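PDB 2WB7: PT26-6P from Thermococcus sp., which is of unknown function but is encoded by a euryarchaeal extrachromosomal mobile element and combines two immunoglobulin-like domains with a helical domain. Local coordinates for residues A[49-54]-A[206-211]; A[82-87]-A[116-121]; A[482-487]-A[515-520]. All blocks are in the same frame, centred on the assembly; numbering follows the deposited sequence.

Interaction 1: residues A[49-54]-A[206-211]; sequences GQVLIH and IDFTLK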
loop_
_atom_site.group_PDB
_atom_site.type_symbol
_atom_site.label_atom_id
_atom_site.label_comp_id
_atom_site.label_asym_id
_atom_site.label_seq_id
_atom_site.Cartn_x
_atom_site.Cartn_y
_atom_site.Cartn_z
ATOM N N GLY A 49 16.623 35.019 -19.915
ATOM C CA GLY A 49 17.812 34.181 -20.004
ATOM C C GLY A 49 17.943 33.500 -21.352
ATOM O O GLY A 49 16.945 33.223 -22.024
ATOM N N GLN A 50 19.187 33.237 -21.748
ATOM C CA GLN A 50 19.487 32.598 -23.024
ATOM C C GLN A 50 18.859 31.210 -23.109
ATOM O O GLN A 50 19.011 30.508 -24.113
ATOM C CB GLN A 50 21.004 32.475 -23.220
ATOM C CG GLN A 50 21.785 33.785 -23.157
ATOM C CD GLN A 50 22.278 34.091 -21.754
ATOM O OE1 GLN A 50 21.603 33.777 -20.765
ATOM N NE2 GLN A 50 23.468 34.702 -21.656
ATOM N N VAL A 51 18.187 30.808 -22.032
ATOM C CA VAL A 51 17.519 29.518 -21.959
ATOM C C VAL A 51 16.332 29.628 -20.998
ATOM O O VAL A 51 16.445 30.191 -19.908
ATOM C CB VAL A 51 18.473 28.417 -21.460
ATOM C CG1 VAL A 51 17.813 27.066 -21.568
ATOM C CG2 VAL A 51 19.763 28.440 -22.238
ATOM N N LEU A 52 15.185 29.117 -21.425
ATOM C CA LEU A 52 14.033 29.001 -20.549
ATOM C C LEU A 52 14.078 27.607 -19.943
ATOM O O LEU A 52 14.328 26.629 -20.652
ATOM C CB LEU A 52 12.729 29.212 -21.319
ATOM C CG LEU A 52 12.219 30.651 -21.445
ATOM C CD1 LEU A 52 11.895 31.264 -20.061
ATOM C CD2 LEU A 52 13.234 31.493 -22.199
ATOM N N ILE A 53 13.863 27.510 -18.633
ATOM C CA ILE A 53 13.943 26.224 -17.944
ATOM C C ILE A 53 12.597 25.845 -17.350
ATOM O O ILE A 53 12.002 26.630 -16.615
ATOM C CB ILE A 53 14.993 26.253 -16.814
ATOM C CG1 ILE A 53 16.292 26.903 -17.314
ATOM C CG2 ILE A 53 15.228 24.849 -16.271
ATOM C CD1 ILE A 53 17.476 26.787 -16.355
ATOM N N HIS A 54 12.124 24.644 -17.686
ATOM C CA HIS A 54 10.919 24.072 -17.087
ATOM C C HIS A 54 11.187 22.699 -16.479
ATOM O O HIS A 54 11.884 21.861 -17.071
ATOM C CB HIS A 54 9.801 23.982 -18.117
ATOM C CG HIS A 54 9.366 25.314 -18.641
ATOM N ND1 HIS A 54 8.344 26.040 -18.068
ATOM C CD2 HIS A 54 9.832 26.063 -19.672
ATOM C CE1 HIS A 54 8.194 27.177 -18.726
ATOM N NE2 HIS A 54 9.082 27.214 -19.704
ATOM N N ILE A 206 29.847 34.660 -24.663
ATOM C CA ILE A 206 29.293 35.255 -23.446
ATOM C C ILE A 206 28.734 34.210 -22.472
ATOM O O ILE A 206 27.708 33.587 -22.739
ATOM C CB ILE A 206 28.172 36.249 -23.795
ATOM C CG1 ILE A 206 28.679 37.291 -24.797
ATOM C CG2 ILE A 206 27.627 36.901 -22.536
ATOM C CD1 ILE A 206 27.569 37.975 -25.588
ATOM N N ASP A 207 29.398 34.038 -21.335
ATOM C CA ASP A 207 29.008 33.035 -20.353
ATOM C C ASP A 207 27.695 33.318 -19.623
ATOM O O ASP A 207 27.347 34.475 -19.360
ATOM C CB ASP A 207 30.131 32.849 -19.344
ATOM C CG ASP A 207 31.337 32.207 -19.962
ATOM O OD1 ASP A 207 32.406 32.167 -19.313
ATOM O OD2 ASP A 207 31.208 31.743 -21.112
ATOM N N PHE A 208 26.965 32.246 -19.312
ATOM C CA PHE A 208 25.779 32.344 -18.472
ATOM C C PHE A 208 25.713 31.184 -17.488
ATOM O O PHE A 208 26.269 30.102 -17.713
ATOM C CB PHE A 208 24.492 32.397 -19.309
ATOM C CG PHE A 208 24.280 31.186 -20.167
ATOM C CD1 PHE A 208 23.642 30.052 -19.661
ATOM C CD2 PHE A 208 24.724 31.173 -21.477
ATOM C CE1 PHE A 208 23.458 28.926 -20.447
ATOM C CE2 PHE A 208 24.535 30.053 -22.276
ATOM C CZ PHE A 208 23.906 28.924 -21.757
ATOM N N THR A 209 25.043 31.442 -16.377
ATOM C CA THR A 209 24.703 30.417 -15.426
ATOM C C THR A 209 23.244 30.652 -15.077
ATOM O O THR A 209 22.894 31.636 -14.421
ATOM C CB THR A 209 25.562 30.492 -14.165
ATOM O OG1 THR A 209 26.883 30.032 -14.466
ATOM C CG2 THR A 209 24.961 29.622 -13.071
ATOM N N LEU A 210 22.381 29.779 -15.575
ATOM C CA LEU A 210 20.967 29.919 -15.305
ATOM C C LEU A 210 20.568 28.883 -14.273
ATOM O O LEU A 210 21.146 27.788 -14.204
ATOM C CB LEU A 210 20.153 29.813 -16.601
ATOM C CG LEU A 210 20.508 30.909 -17.622
ATOM C CD1 LEU A 210 19.669 30.810 -18.898
ATOM C CD2 LEU A 210 20.385 32.307 -17.013
ATOM N N LYS A 211 19.603 29.245 -13.447
ATOM C CA LYS A 211 19.203 28.394 -12.352
ATOM C C LYS A 211 17.704 28.511 -12.137
ATOM O O LYS A 211 17.148 29.612 -12.102
ATOM C CB LYS A 211 19.975 28.767 -11.086
ATOM C CG LYS A 211 19.157 28.693 -9.803
ATOM C CD LYS A 211 19.836 29.496 -8.688
ATOM C CE LYS A 211 18.955 29.604 -7.446
ATOM N NZ LYS A 211 18.751 28.271 -6.804
#

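Interaction 2: residues A[82-87]-A[116-121]; sequences FNKVHI and GYIADT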
loop_
_atom_site.group_PDB
_atom_site.type_symbol
_atom_site.label_atom_id
_atom_site.label_comp_id
_atom_site.label_asym_id
_atom_site.label_seq_id
_atom_site.Cartn_x
_atom_site.Cartn_y
_atom_site.Cartn_z
ATOM N N PHE A 82 23.592 32.737 -36.164
ATOM C CA PHE A 82 24.806 32.011 -35.800
ATOM C C PHE A 82 25.094 32.184 -34.328
ATOM O O PHE A 82 26.032 31.587 -33.792
ATOM C CB PHE A 82 25.999 32.536 -36.606
ATOM C CG PHE A 82 25.652 32.898 -38.020
ATOM C CD1 PHE A 82 24.893 34.029 -38.294
ATOM C CD2 PHE A 82 26.072 32.101 -39.075
ATOM C CE1 PHE A 82 24.559 34.355 -39.595
ATOM C CE2 PHE A 82 25.744 32.422 -40.377
ATOM C CZ PHE A 82 24.983 33.550 -40.639
ATOM N N ASN A 83 24.291 33.023 -33.681
ATOM C CA ASN A 83 24.459 33.296 -32.262
ATOM C C ASN A 83 24.054 32.116 -31.389
ATOM O O ASN A 83 23.264 32.249 -30.456
ATOM C CB ASN A 83 23.696 34.559 -31.876
ATOM C CG ASN A 83 24.444 35.809 -32.255
ATOM O OD1 ASN A 83 23.955 36.914 -32.071
ATOM N ND2 ASN A 83 25.645 35.638 -32.798
ATOM N N LYS A 84 24.628 30.963 -31.703
ATOM C CA LYS A 84 24.257 29.711 -31.067
ATOM C C LYS A 84 24.531 29.664 -29.564
ATOM O O LYS A 84 25.560 30.144 -29.078
ATOM C CB LYS A 84 24.952 28.547 -31.767
ATOM C CG LYS A 84 24.409 28.293 -33.159
ATOM C CD LYS A 84 25.268 27.283 -33.895
ATOM C CE LYS A 84 24.664 26.917 -35.243
ATOM N NZ LYS A 84 25.471 25.867 -35.943
ATOM N N VAL A 85 23.580 29.072 -28.843
ATOM C CA VAL A 85 23.705 28.826 -27.419
ATOM C C VAL A 85 24.314 27.445 -27.198
ATOM O O VAL A 85 23.805 26.458 -27.707
ATOM C CB VAL A 85 22.333 28.886 -26.745
ATOM C CG1 VAL A 85 22.439 28.411 -25.325
ATOM C CG2 VAL A 85 21.788 30.301 -26.799
ATOM N N HIS A 86 25.424 27.387 -26.468
ATOM C CA HIS A 86 26.068 26.113 -26.122
ATOM C C HIS A 86 25.750 25.753 -24.679
ATOM O O HIS A 86 25.860 26.606 -23.792
ATOM C CB HIS A 86 27.587 26.220 -26.253
ATOM C CG HIS A 86 28.071 26.361 -27.659
ATOM N ND1 HIS A 86 28.774 25.366 -28.304
ATOM C CD2 HIS A 86 27.972 27.384 -28.539
ATOM C CE1 HIS A 86 29.075 25.765 -29.526
ATOM N NE2 HIS A 86 28.603 26.987 -29.692
ATOM N N ILE A 87 25.370 24.503 -24.426
ATOM C CA ILE A 87 25.139 24.080 -23.044
ATOM C C ILE A 87 26.279 23.178 -22.601
ATOM O O ILE A 87 26.512 22.122 -23.194
ATOM C CB ILE A 87 23.783 23.391 -22.878
ATOM C CG1 ILE A 87 22.702 24.207 -23.570
ATOM C CG2 ILE A 87 23.436 23.268 -21.420
ATOM C CD1 ILE A 87 21.346 23.568 -23.481
ATOM N N GLY A 116 26.432 23.773 -30.652
ATOM C CA GLY A 116 25.511 24.656 -29.943
ATOM C C GLY A 116 24.117 24.621 -30.560
ATOM O O GLY A 116 23.855 23.833 -31.471
ATOM N N TYR A 117 23.227 25.483 -30.067
ATOM C CA TYR A 117 21.815 25.420 -30.404
ATOM C C TYR A 117 21.303 26.796 -30.745
ATOM O O TYR A 117 21.725 27.775 -30.144
ATOM C CB TYR A 117 21.000 24.902 -29.203
ATOM C CG TYR A 117 21.349 23.488 -28.789
ATOM C CD1 TYR A 117 22.293 23.249 -27.805
ATOM C CD2 TYR A 117 20.748 22.397 -29.401
ATOM C CE1 TYR A 117 22.622 21.967 -27.439
ATOM C CE2 TYR A 117 21.068 21.111 -29.043
ATOM C CZ TYR A 117 22.007 20.901 -28.062
ATOM O OH TYR A 117 22.348 19.631 -27.689
ATOM N N ILE A 118 20.377 26.874 -31.692
ATOM C CA ILE A 118 19.608 28.094 -31.878
ATOM C C ILE A 118 18.163 27.735 -32.183
ATOM O O ILE A 118 17.914 26.730 -32.825
ATOM C CB ILE A 118 20.193 28.977 -32.995
ATOM C CG1 ILE A 118 19.418 30.294 -33.072
ATOM C CG2 ILE A 118 20.211 28.224 -34.330
ATOM C CD1 ILE A 118 20.300 31.487 -33.331
ATOM N N ALA A 119 17.222 28.547 -31.708
ATOM C CA ALA A 119 15.784 28.244 -31.830
ATOM C C ALA A 119 15.491 26.740 -31.751
ATOM O O ALA A 119 15.267 26.089 -32.770
ATOM C CB ALA A 119 15.217 28.832 -33.112
ATOM N N ASP A 120 15.484 26.198 -30.533
ATOM C CA ASP A 120 15.389 24.754 -30.327
ATOM C C ASP A 120 14.809 24.383 -28.970
ATOM O O ASP A 120 14.653 25.241 -28.094
ATOM C CB ASP A 120 16.768 24.119 -30.448
ATOM C CG ASP A 120 16.716 22.804 -31.159
ATOM O OD1 ASP A 120 15.585 22.259 -31.252
ATOM O OD2 ASP A 120 17.778 22.330 -31.632
ATOM N N THR A 121 14.500 23.100 -28.792
ATOM C CA THR A 121 13.963 22.608 -27.526
ATOM C C THR A 121 14.624 21.314 -27.106
ATOM O O THR A 121 14.751 20.386 -27.895
ATOM C CB THR A 121 12.464 22.368 -27.600
ATOM O OG1 THR A 121 11.792 23.621 -27.685
ATOM C CG2 THR A 121 12.009 21.658 -26.357
#

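Interaction 3: residues A[482-487]-A[515-520]; sequences KKHEMA and EYSNLA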
loop_
_atom_site.group_PDB
_atom_site.type_symbol
_atom_site.label_atom_id
_atom_site.label_comp_id
_atom_site.label_asym_id
_atom_site.label_seq_id
_atom_site.Cartn_x
_atom_site.Cartn_y
_atom_site.Cartn_z
ATOM N N LYS A 482 -26.949 -16.927 14.462
ATOM C CA LYS A 482 -25.599 -17.389 14.170
ATOM C C LYS A 482 -24.601 -16.240 13.937
ATOM O O LYS A 482 -23.499 -16.211 14.526
ATOM C CB LYS A 482 -25.633 -18.280 12.945
ATOM C CG LYS A 482 -24.492 -19.254 12.881
ATOM C CD LYS A 482 -24.576 -20.041 11.607
ATOM C CE LYS A 482 -23.439 -21.020 11.474
ATOM N NZ LYS A 482 -23.423 -21.480 10.048
ATOM N N LYS A 483 -24.993 -15.297 13.079
ATOM C CA LYS A 483 -24.153 -14.146 12.765
ATOM C C LYS A 483 -23.983 -13.229 13.961
ATOM O O LYS A 483 -22.919 -12.625 14.130
ATOM C CB LYS A 483 -24.731 -13.342 11.613
ATOM C CG LYS A 483 -25.312 -14.168 10.509
ATOM C CD LYS A 483 -24.322 -15.070 9.833
ATOM C CE LYS A 483 -24.755 -15.273 8.377
ATOM N NZ LYS A 483 -24.767 -16.701 7.963
ATOM N N HIS A 484 -25.031 -13.090 14.773
ATOM C CA HIS A 484 -24.900 -12.335 16.018
ATOM C C HIS A 484 -23.837 -12.973 16.903
ATOM O O HIS A 484 -23.024 -12.264 17.486
ATOM C CB HIS A 484 -26.230 -12.198 16.788
ATOM C CG HIS A 484 -27.125 -11.106 16.281
ATOM N ND1 HIS A 484 -26.675 -9.825 16.028
ATOM C CD2 HIS A 484 -28.448 -11.100 15.988
ATOM C CE1 HIS A 484 -27.678 -9.083 15.593
ATOM N NE2 HIS A 484 -28.762 -9.837 15.548
ATOM N N GLU A 485 -23.822 -14.301 17.010
ATOM C CA GLU A 485 -22.785 -14.936 17.823
ATOM C C GLU A 485 -21.389 -14.684 17.249
ATOM O O GLU A 485 -20.422 -14.510 17.997
ATOM C CB GLU A 485 -22.996 -16.439 18.008
ATOM C CG GLU A 485 -22.124 -16.957 19.141
ATOM C CD GLU A 485 -21.736 -18.443 19.043
ATOM O OE1 GLU A 485 -22.294 -19.162 18.189
ATOM O OE2 GLU A 485 -20.861 -18.876 19.848
HETATM N N MSE A 486 -21.298 -14.673 15.920
HETATM C CA MSE A 486 -20.042 -14.414 15.225
HETATM C C MSE A 486 -19.553 -12.991 15.490
HETATM O O MSE A 486 -18.359 -12.761 15.743
HETATM C CB MSE A 486 -20.236 -14.636 13.735
HETATM C CG MSE A 486 -20.373 -16.106 13.336
HETATM SE SE MSE A 486 -21.123 -16.250 11.530
HETATM C CE MSE A 486 -20.701 -18.087 11.050
ATOM N N ALA A 487 -20.493 -12.043 15.439
ATOM C CA ALA A 487 -20.241 -10.643 15.755
ATOM C C ALA A 487 -19.726 -10.482 17.188
ATOM O O ALA A 487 -18.697 -9.862 17.429
ATOM C CB ALA A 487 -21.497 -9.863 15.554
ATOM N N GLU A 515 -20.009 -5.631 10.783
ATOM C CA GLU A 515 -20.460 -6.168 9.499
ATOM C C GLU A 515 -21.403 -7.342 9.678
ATOM O O GLU A 515 -22.503 -7.342 9.142
ATOM C CB GLU A 515 -19.273 -6.585 8.643
ATOM C CG GLU A 515 -18.521 -5.418 8.032
ATOM C CD GLU A 515 -17.254 -5.873 7.313
ATOM O OE1 GLU A 515 -17.107 -7.104 7.096
ATOM O OE2 GLU A 515 -16.404 -5.008 6.977
ATOM N N TYR A 516 -20.968 -8.343 10.441
ATOM C CA TYR A 516 -21.778 -9.519 10.708
ATOM C C TYR A 516 -23.045 -9.176 11.497
ATOM O O TYR A 516 -24.101 -9.774 11.310
ATOM C CB TYR A 516 -20.938 -10.564 11.451
ATOM C CG TYR A 516 -19.968 -11.289 10.553
ATOM C CD1 TYR A 516 -20.049 -12.669 10.364
ATOM C CD2 TYR A 516 -18.983 -10.581 9.867
ATOM C CE1 TYR A 516 -19.151 -13.328 9.523
ATOM C CE2 TYR A 516 -18.091 -11.223 9.035
ATOM C CZ TYR A 516 -18.181 -12.591 8.858
ATOM O OH TYR A 516 -17.295 -13.204 8.016
ATOM N N SER A 517 -22.946 -8.211 12.390
ATOM C CA SER A 517 -24.123 -7.766 13.076
ATOM C C SER A 517 -25.139 -7.226 12.072
ATOM O O SER A 517 -26.316 -7.568 12.138
ATOM C CB SER A 517 -23.768 -6.721 14.121
ATOM O OG SER A 517 -24.943 -6.211 14.714
ATOM N N ASN A 518 -24.688 -6.423 11.114
ATOM C CA ASN A 518 -25.609 -5.909 10.115
ATOM C C ASN A 518 -26.161 -6.998 9.209
ATOM O O ASN A 518 -27.303 -6.925 8.758
ATOM C CB ASN A 518 -24.984 -4.778 9.290
ATOM C CG ASN A 518 -24.640 -3.560 10.135
ATOM O OD1 ASN A 518 -23.879 -2.695 9.711
ATOM N ND2 ASN A 518 -25.186 -3.496 11.337
ATOM N N LEU A 519 -25.353 -8.006 8.922
ATOM C CA LEU A 519 -25.846 -9.105 8.112
ATOM C C LEU A 519 -26.964 -9.787 8.887
ATOM O O LEU A 519 -28.031 -10.111 8.320
ATOM C CB LEU A 519 -24.731 -10.092 7.786
ATOM C CG LEU A 519 -25.128 -11.284 6.913
ATOM C CD1 LEU A 519 -25.905 -10.826 5.717
ATOM C CD2 LEU A 519 -23.913 -12.041 6.477
ATOM N N ALA A 520 -26.733 -9.994 10.186
ATOM C CA ALA A 520 -27.760 -10.590 11.039
ATOM C C ALA A 520 -29.098 -9.869 10.901
ATOM O O ALA A 520 -30.140 -10.500 10.692
ATOM C CB ALA A 520 -27.324 -10.615 12.489
#

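Interaction 1: residues A[49-54]-A[206-211]
One face of the Phe208 ring is overlain near its rim by CB of Gln50, while Val51 CG2 approaches the same ring obliquely, 4.1 Å from Phe208 CE1. The contact joins the loop leading into strand 52-62, and the start of that strand, to strand 198-213; the two strands belong to different sheets, consistent with a beta sandwich in the first immunoglobulin-like region. No hydrogen bond joins the two segments; side chains of one meet side chains and backbone of the other. Phe208 has CG in the crowded position between backbone N and carbonyl carbon (chi1 61°), which turns the ring in between the sheets. The Gln50 chain bends at chi2 and runs past Phe208 in the opposite direction, its amide inclined 43° to the ring. The amide end lies over the root of the aromatic side chain, NE2 being 3.4 Å from Phe208 CB. An alanine in place of Gln50 would remove this amide and would probably leave the start of the Phe208 side chain less well covered. Phe208 and Val51 both touch Val85 of strand 85-96, and Val51 and Ile53 touch Leu73 of strand 66-75. Leu210 inserts CD1 against the opposing loop, 3.4 Å from Val51 O and 3.7 Å from Val51 CB. Ile53, with CG1 anti to its carbonyl carbon, extends obliquely across Leu210, placing CD1 4.0 Å from Leu210 CB.

Interaction 2: residues A[82-87]-A[116-121]
With CG anti to the carbonyl carbon (chi1 -69°), His86 folds its imidazole back over Gly116, although its CB starts away from that segment. Gly116 CA sits almost exactly over the centre of the ring, 3.6 Å from the centroid, in a CH-pi contact. The imidazole is anchored by a hydrogen bond from NE2 to Glu174 and stacks on Tyr172. A similar first torsion in Tyr117 (chi1 -63°) lays the ring beside the pairing, with Val85 O at its edge, near the ring plane, 3.5 Å from Tyr117 CD1. Val85 and Tyr117 form a single antiparallel bridge, a hydrogen-bonded pair, where the loop leading to strand 120-129 meets the start of strand 85-96 in the immunoglobulin-like domain. Its two bonds differ in geometry: Val85 N reaches Tyr117 O in the carbonyl plane at 2.6 Å (157° at the hydrogen), whereas Tyr117 N approaches Val85 O from above the carbonyl plane. Lys84 CA adds a CA-H...O contact to Tyr117 O at 3.3 Å; Lys84 CG passes Ile118 CB, and the extended chain beyond leads away. On the buried flank Ile87 CG1 meets Tyr117 CD1 obliquely at 4.4 Å, while Tyr117 OH is hydrogen-bonded to Arg113 N.

Interaction 3: residues A[482-487]-A[515-520]
Helices 471-499 and 503-523 form an antiparallel helical hairpin, and segments 482-487 and 515-520 pack against each other with axes 7.9 Å apart and their directions 165° from one another. The close part of the interface is built on small residues. Ala520 points its methyl at the imidazole of His484, CB standing 3.5 Å from the ring centroid and only 10° off the normal, a CH-pi contact over the centre of the face. The ring is held in this attitude from both nitrogens, ND1 by Glu454 and NE2 by Glu524; two carboxylate partners would probably stabilise a protonated, positively charged imidazole. Beside it, Ala487 CB meets Ser517 CB at 4.1 Å, and Ser517 OG, anti to its backbone N, is hydrogen-bonded to Glu454 as well. Lys483 starts toward the other helix and belongs to this close part, its CB 3.6 Å from Tyr516 O and 3.9 Å from Ala520 CB.

Next to this polar-lined seam, Met486, present as selenomethionine, carries an extended chain across Tyr516. Its SE lies at the ring edge, 5.1 Å from the centroid, a Met-aromatic contact. The looser side lies at the outer chain of Lys483, which bends at chi2 and passes obliquely by the partly exposed Leu519, with CE 3.8 Å from Leu519 CD2. Its ammonium group turns away to salt bridges with Asp7 and Asp9. No hydrogen bond crosses between the two segments, so they are joined by van der Waals packing, in part of side chains on backbone. Helix 442-465 lies against the His484 and Ala487 side of the hairpin, whereas Tyr516 is packed by Ile10, Leu238 and Pro239 from loops of the N-terminal region and of the chain following strand 221-222.

From the N terminus, the chain enters interaction 1 at residues 49-54, and that loop closes only when strand 198-213 returns with residues 206-211. Interaction 2 is nested within it: residues 82-87 and 116-121 close a shorter loop. The two contacts touch, Val85 CG1 packing against both Val51 and Phe208, so they join the two sheets of the first immunoglobulin-like region around a shared set of side chains. Interaction 3 follows in series, closing the short helix-turn-helix excursion between residues 487 and 515 in the last two helices of the helical domain. Its centre lies about 68 Å from that of interaction 1 and about 73 Å from that of interaction 2, across the centre of this elongated chain.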